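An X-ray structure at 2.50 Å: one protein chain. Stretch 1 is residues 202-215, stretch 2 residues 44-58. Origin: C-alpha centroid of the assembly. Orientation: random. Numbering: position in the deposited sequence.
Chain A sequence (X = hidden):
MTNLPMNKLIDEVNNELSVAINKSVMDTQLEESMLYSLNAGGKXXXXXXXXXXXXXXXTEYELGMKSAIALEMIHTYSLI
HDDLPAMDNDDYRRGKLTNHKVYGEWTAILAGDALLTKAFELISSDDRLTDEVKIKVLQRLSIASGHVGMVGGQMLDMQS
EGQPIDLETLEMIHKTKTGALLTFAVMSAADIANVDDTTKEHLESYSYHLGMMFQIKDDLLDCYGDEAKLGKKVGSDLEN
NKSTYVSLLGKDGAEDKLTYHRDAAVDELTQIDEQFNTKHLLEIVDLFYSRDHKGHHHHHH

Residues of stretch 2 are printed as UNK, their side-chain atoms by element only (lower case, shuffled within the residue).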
# COMPACT_ATOMS: atom_id res chain seq x y z
N HIS A 202 1.26 -25.63 12.59
CA HIS A 202 0.78 -26.59 11.61
C HIS A 202 0.05 -25.90 10.49
O HIS A 202 0.09 -26.34 9.33
CB HIS A 202 -0.12 -27.64 12.26
CG HIS A 202 0.59 -28.51 13.26
ND1 HIS A 202 0.41 -28.37 14.62
CD2 HIS A 202 1.48 -29.51 13.09
CE1 HIS A 202 1.16 -29.26 15.25
NE2 HIS A 202 1.82 -29.96 14.35
N LEU A 203 -0.64 -24.81 10.81
CA LEU A 203 -1.40 -24.09 9.79
C LEU A 203 -0.44 -23.40 8.84
O LEU A 203 -0.68 -23.34 7.63
CB LEU A 203 -2.37 -23.11 10.43
CG LEU A 203 -3.64 -23.76 11.01
CD1 LEU A 203 -4.29 -22.85 12.04
CD2 LEU A 203 -4.61 -24.13 9.89
N GLU A 204 0.66 -22.91 9.41
CA GLU A 204 1.76 -22.33 8.65
C GLU A 204 2.35 -23.27 7.60
O GLU A 204 2.26 -22.97 6.40
CB GLU A 204 2.86 -21.84 9.59
CG GLU A 204 2.89 -20.34 9.76
CD GLU A 204 4.16 -19.72 9.22
OE1 GLU A 204 4.40 -19.87 7.98
OE2 GLU A 204 4.91 -19.08 10.03
N SER A 205 2.92 -24.41 8.03
CA SER A 205 3.41 -25.40 7.06
C SER A 205 2.33 -25.78 6.08
O SER A 205 2.58 -25.85 4.87
CB SER A 205 3.93 -26.68 7.72
OG SER A 205 4.71 -26.40 8.85
N TYR A 206 1.13 -26.01 6.60
CA TYR A 206 0.04 -26.35 5.70
C TYR A 206 -0.04 -25.31 4.60
O TYR A 206 -0.07 -25.67 3.42
CB TYR A 206 -1.29 -26.47 6.45
CG TYR A 206 -2.51 -26.33 5.54
CD1 TYR A 206 -3.15 -25.10 5.37
CD2 TYR A 206 -2.99 -27.43 4.83
CE1 TYR A 206 -4.26 -24.98 4.53
CE2 TYR A 206 -4.10 -27.31 3.99
CZ TYR A 206 -4.73 -26.09 3.85
OH TYR A 206 -5.81 -25.98 3.02
N SER A 207 -0.04 -24.03 4.97
CA SER A 207 -0.22 -22.95 3.98
C SER A 207 0.93 -22.86 2.99
O SER A 207 0.72 -22.64 1.79
CB SER A 207 -0.45 -21.60 4.66
OG SER A 207 0.77 -21.04 5.11
N TYR A 208 2.15 -23.05 3.50
CA TYR A 208 3.33 -23.09 2.63
C TYR A 208 3.23 -24.18 1.57
O TYR A 208 3.40 -23.90 0.38
CB TYR A 208 4.62 -23.27 3.45
CG TYR A 208 5.79 -23.63 2.57
CD1 TYR A 208 6.21 -24.96 2.44
CD2 TYR A 208 6.46 -22.64 1.84
CE1 TYR A 208 7.29 -25.30 1.63
CE2 TYR A 208 7.54 -22.97 1.01
CZ TYR A 208 7.95 -24.30 0.91
OH TYR A 208 9.01 -24.65 0.11
N HIS A 209 2.93 -25.41 1.99
CA HIS A 209 2.83 -26.53 1.04
C HIS A 209 1.67 -26.36 0.08
O HIS A 209 1.81 -26.60 -1.13
CB HIS A 209 2.75 -27.88 1.77
CG HIS A 209 4.00 -28.23 2.49
ND1 HIS A 209 5.20 -28.45 1.84
CD2 HIS A 209 4.27 -28.36 3.82
CE1 HIS A 209 6.14 -28.71 2.73
NE2 HIS A 209 5.60 -28.66 3.94
N LEU A 210 0.54 -25.90 0.62
CA LEU A 210 -0.61 -25.61 -0.23
C LEU A 210 -0.23 -24.61 -1.32
O LEU A 210 -0.64 -24.76 -2.48
CB LEU A 210 -1.78 -25.08 0.60
CG LEU A 210 -3.05 -24.73 -0.18
CD1 LEU A 210 -3.74 -26.01 -0.62
CD2 LEU A 210 -3.98 -23.86 0.67
N GLY A 211 0.57 -23.61 -0.95
CA GLY A 211 1.02 -22.59 -1.89
C GLY A 211 1.90 -23.11 -3.00
O GLY A 211 1.73 -22.73 -4.16
N MET A 212 2.85 -23.98 -2.65
CA MET A 212 3.72 -24.59 -3.65
C MET A 212 2.95 -25.50 -4.62
O MET A 212 3.26 -25.54 -5.80
CB MET A 212 4.91 -25.31 -2.99
CG MET A 212 5.79 -24.41 -2.08
SD MET A 212 6.42 -22.81 -2.80
CE MET A 212 7.30 -23.39 -4.19
N MET A 213 1.91 -26.18 -4.12
CA MET A 213 1.03 -26.98 -5.00
C MET A 213 0.54 -26.18 -6.19
O MET A 213 0.57 -26.65 -7.33
CB MET A 213 -0.18 -27.55 -4.25
CG MET A 213 0.16 -28.57 -3.16
SD MET A 213 -1.31 -29.21 -2.37
CE MET A 213 -2.05 -29.96 -3.81
N PHE A 214 0.10 -24.95 -5.91
CA PHE A 214 -0.58 -24.07 -6.85
C PHE A 214 0.09 -23.98 -8.23
O PHE A 214 -0.54 -24.24 -9.26
CB PHE A 214 -0.68 -22.67 -6.21
CG PHE A 214 -1.65 -21.73 -6.88
CD1 PHE A 214 -2.69 -21.17 -6.16
CD2 PHE A 214 -1.49 -21.38 -8.23
CE1 PHE A 214 -3.59 -20.28 -6.77
CE2 PHE A 214 -2.39 -20.50 -8.86
CZ PHE A 214 -3.44 -19.94 -8.12
N GLN A 215 1.37 -23.63 -8.24
CA GLN A 215 2.07 -23.34 -9.49
C GLN A 215 2.54 -24.60 -10.19
O GLN A 215 2.59 -24.64 -11.43
CB GLN A 215 3.24 -22.38 -9.23
CG GLN A 215 2.80 -20.93 -8.95
CD GLN A 215 2.00 -20.31 -10.09
OE1 GLN A 215 2.31 -20.53 -11.28
NE2 GLN A 215 0.97 -19.54 -9.75
N UNK A 44 -11.48 -16.50 -6.66
CA UNK A 44 -11.50 -15.90 -5.31
C UNK A 44 -10.95 -16.80 -4.20
O UNK A 44 -11.43 -16.74 -3.07
n UNK A 44 -12.31 -10.88 -7.63
n UNK A 44 -13.92 -12.35 -6.92
c UNK A 44 -13.60 -14.56 -5.96
c UNK A 44 -12.91 -15.39 -4.93
n UNK A 44 -14.49 -10.59 -8.27
c UNK A 44 -13.57 -11.28 -7.61
c UNK A 44 -13.02 -13.19 -6.16
N UNK A 45 -9.94 -17.61 -4.51
CA UNK A 45 -9.44 -18.61 -3.55
C UNK A 45 -8.83 -17.99 -2.31
O UNK A 45 -8.97 -18.54 -1.23
c UNK A 45 -7.45 -18.91 -5.08
c UNK A 45 -9.19 -20.73 -4.93
c UNK A 45 -6.08 -18.79 -4.45
c UNK A 45 -8.45 -19.62 -4.18
N UNK A 46 -8.17 -16.84 -2.48
CA UNK A 46 -7.49 -16.19 -1.35
C UNK A 46 -8.47 -15.77 -0.26
O UNK A 46 -8.32 -16.23 0.88
c UNK A 46 -6.62 -15.01 -1.79
c UNK A 46 -4.80 -14.34 -3.38
n UNK A 46 -5.09 -15.63 -5.90
c UNK A 46 -5.36 -15.43 -2.51
c UNK A 46 -3.88 -15.41 -5.40
n UNK A 46 -2.81 -15.79 -6.09
n UNK A 46 -3.72 -14.81 -4.23
N UNK A 47 -9.48 -14.94 -0.59
CA UNK A 47 -10.54 -14.61 0.37
C UNK A 47 -11.22 -15.85 0.90
O UNK A 47 -11.43 -15.95 2.11
c UNK A 47 -9.66 -14.22 -1.86
c UNK A 47 -11.53 -13.76 -0.45
c UNK A 47 -11.13 -13.88 -1.86
N UNK A 48 -11.55 -16.78 0.01
CA UNK A 48 -12.29 -17.97 0.41
C UNK A 48 -11.48 -18.81 1.39
O UNK A 48 -12.01 -19.27 2.41
c UNK A 48 -12.75 -18.78 -0.81
c UNK A 48 -12.97 -20.23 -0.44
c UNK A 48 -14.06 -18.18 -1.36
N UNK A 49 -10.19 -19.00 1.08
CA UNK A 49 -9.26 -19.65 1.99
C UNK A 49 -9.32 -19.05 3.37
O UNK A 49 -9.45 -19.79 4.35
c UNK A 49 -6.74 -20.37 2.19
c UNK A 49 -7.17 -21.83 2.40
c UNK A 49 -7.82 -19.57 1.45
c UNK A 49 -5.44 -20.31 1.42
N UNK A 50 -9.26 -17.72 3.46
CA UNK A 50 -9.25 -17.04 4.76
C UNK A 50 -10.56 -17.30 5.52
O UNK A 50 -10.55 -17.70 6.70
c UNK A 50 -8.96 -15.54 4.57
c UNK A 50 -8.16 -13.30 5.32
c UNK A 50 -9.23 -14.35 5.52
c UNK A 50 -9.37 -14.66 6.99
N UNK A 51 -11.68 -17.11 4.82
CA UNK A 51 -13.01 -17.41 5.35
C UNK A 51 -13.12 -18.86 5.84
O UNK A 51 -13.50 -19.10 7.00
c UNK A 51 -14.78 -15.23 2.75
c UNK A 51 -14.06 -17.10 4.28
c UNK A 51 -14.69 -15.69 4.20
c UNK A 51 -14.03 -14.61 5.10
N UNK A 52 -12.77 -19.83 4.99
CA UNK A 52 -12.85 -21.25 5.38
C UNK A 52 -11.93 -21.63 6.54
O UNK A 52 -12.31 -22.43 7.41
c UNK A 52 -12.65 -22.18 4.17
c UNK A 52 -13.41 -22.76 1.82
c UNK A 52 -15.07 -22.78 3.66
c UNK A 52 -13.80 -22.14 3.13
N UNK A 53 -10.73 -21.05 6.58
CA UNK A 53 -9.82 -21.27 7.71
C UNK A 53 -10.43 -20.86 9.06
O UNK A 53 -10.28 -21.57 10.07
c UNK A 53 -7.45 -20.92 8.56
o UNK A 53 -7.85 -21.02 6.28
c UNK A 53 -8.45 -20.55 7.49
N UNK A 54 -11.09 -19.70 9.10
CA UNK A 54 -11.80 -19.27 10.31
C UNK A 54 -12.89 -20.26 10.73
O UNK A 54 -13.06 -20.56 11.92
c UNK A 54 -11.57 -16.65 10.21
c UNK A 54 -10.98 -16.48 11.63
c UNK A 54 -12.44 -17.90 10.11
c UNK A 54 -12.39 -15.44 9.78
N UNK A 55 -13.63 -20.77 9.74
CA UNK A 55 -14.69 -21.73 10.01
C UNK A 55 -14.15 -23.05 10.59
O UNK A 55 -14.74 -23.58 11.53
c UNK A 55 -15.53 -22.00 8.75
o UNK A 55 -17.72 -22.26 9.75
c UNK A 55 -16.80 -22.76 9.07
o UNK A 55 -16.92 -23.94 8.66
N UNK A 56 -13.03 -23.54 10.05
CA UNK A 56 -12.34 -24.71 10.59
C UNK A 56 -11.91 -24.49 12.01
O UNK A 56 -11.78 -25.44 12.78
o UNK A 56 -11.34 -25.01 8.40
c UNK A 56 -11.09 -25.04 9.78
N UNK A 57 -11.64 -23.23 12.34
CA UNK A 57 -11.15 -22.91 13.67
C UNK A 57 -12.28 -22.50 14.64
O UNK A 57 -12.03 -21.87 15.67
c UNK A 57 -8.57 -22.14 13.47
c UNK A 57 -7.91 -21.12 12.53
c UNK A 57 -10.08 -21.82 13.57
c UNK A 57 -8.21 -23.59 13.08
N UNK A 58 -13.52 -22.88 14.30
CA UNK A 58 -14.67 -22.68 15.19
C UNK A 58 -15.03 -21.20 15.42
O UNK A 58 -15.59 -20.84 16.46
c UNK A 58 -14.45 -23.38 16.54
c UNK A 58 -14.24 -24.88 16.40
n UNK A 58 -13.51 -25.46 17.35
o UNK A 58 -14.71 -25.51 15.45

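Position 44 carries three carbons, a nitrogen, then a carbon bearing two more nitrogens: a guanidinium, hence Arg-44. It sits at the N-cap position, and its side chain is out of reach of stretch 1. Position 45 has four carbons, forked at the first, with one arm two carbons long, which defines Ile-45; its CD1 lies 3.7 Å from Phe-214 CE1, near the ring plane, so the methyl meets the ring edge. Position 46 repeats the guanidinium pattern and is Arg-46; CA-to-CB points sideways, yet the end of the chain comes nearer to stretch 1 without reaching contact.

At position 47 three carbons close a ring onto the backbone N, giving Pro-47. Position 48 has one carbon carrying two others, Val-48. Neither reaches stretch 1. Position 49 has four carbons forked at the second, so it is Leu-49; with chi1 t and chi2 p, its CD2 comes to 3.9 Å from Leu-210 CD2, and its CD1 to 4.4 Å from Tyr-206 OH.

Positions 50, 51 and 52 each show the same four carbons forked at the second and no contact: Leu-50, Leu-51, Leu-52. Position 53 has one carbon carrying an oxygen and a carbon, which is Thr-53. Its OG1 donates to Leu-49 O at 2.8 Å, tying the hydroxyl to its own helix, while its CG2 lies 4.5 Å from Leu-203 CD2.

Position 54, four carbons forked at the second, is Leu-54; position 55, two carbons with two oxygens on the second, is Asp-55; both are out of reach. Position 56 has one carbon then one oxygen, Ser-56, whose OG donates to Leu-52 O at 2.9 Å. Position 57, again four carbons forked at the second, is Leu-57, the first residue to leave helical phi/psi; its CD2 lies 4.0 Å from Leu-203 CD1. Position 58 ends in a carbon bearing one oxygen and one nitrogen, Asn-58, at phi/psi 66/28.

The contacting positions 45, 49, 53 and 57 recur every four residues, placing their side chains along one helical face. The helices run at 150° between their N-to-C directions, so Leu-203 meets the end of stretch 2 and Phe-214 its beginning. Their axes approach no closer than 13.6 Å, and side chains bridge the gap. No hydrogen bond crosses; three apolar pairs, Phe-214 with Ile-45, Leu-210 with Leu-49 and Leu-203 with Leu-57, lead a modest contact burying 269 Å² in total.

Stretch 2 (44-58) RIRPVLLLLTLDSLN
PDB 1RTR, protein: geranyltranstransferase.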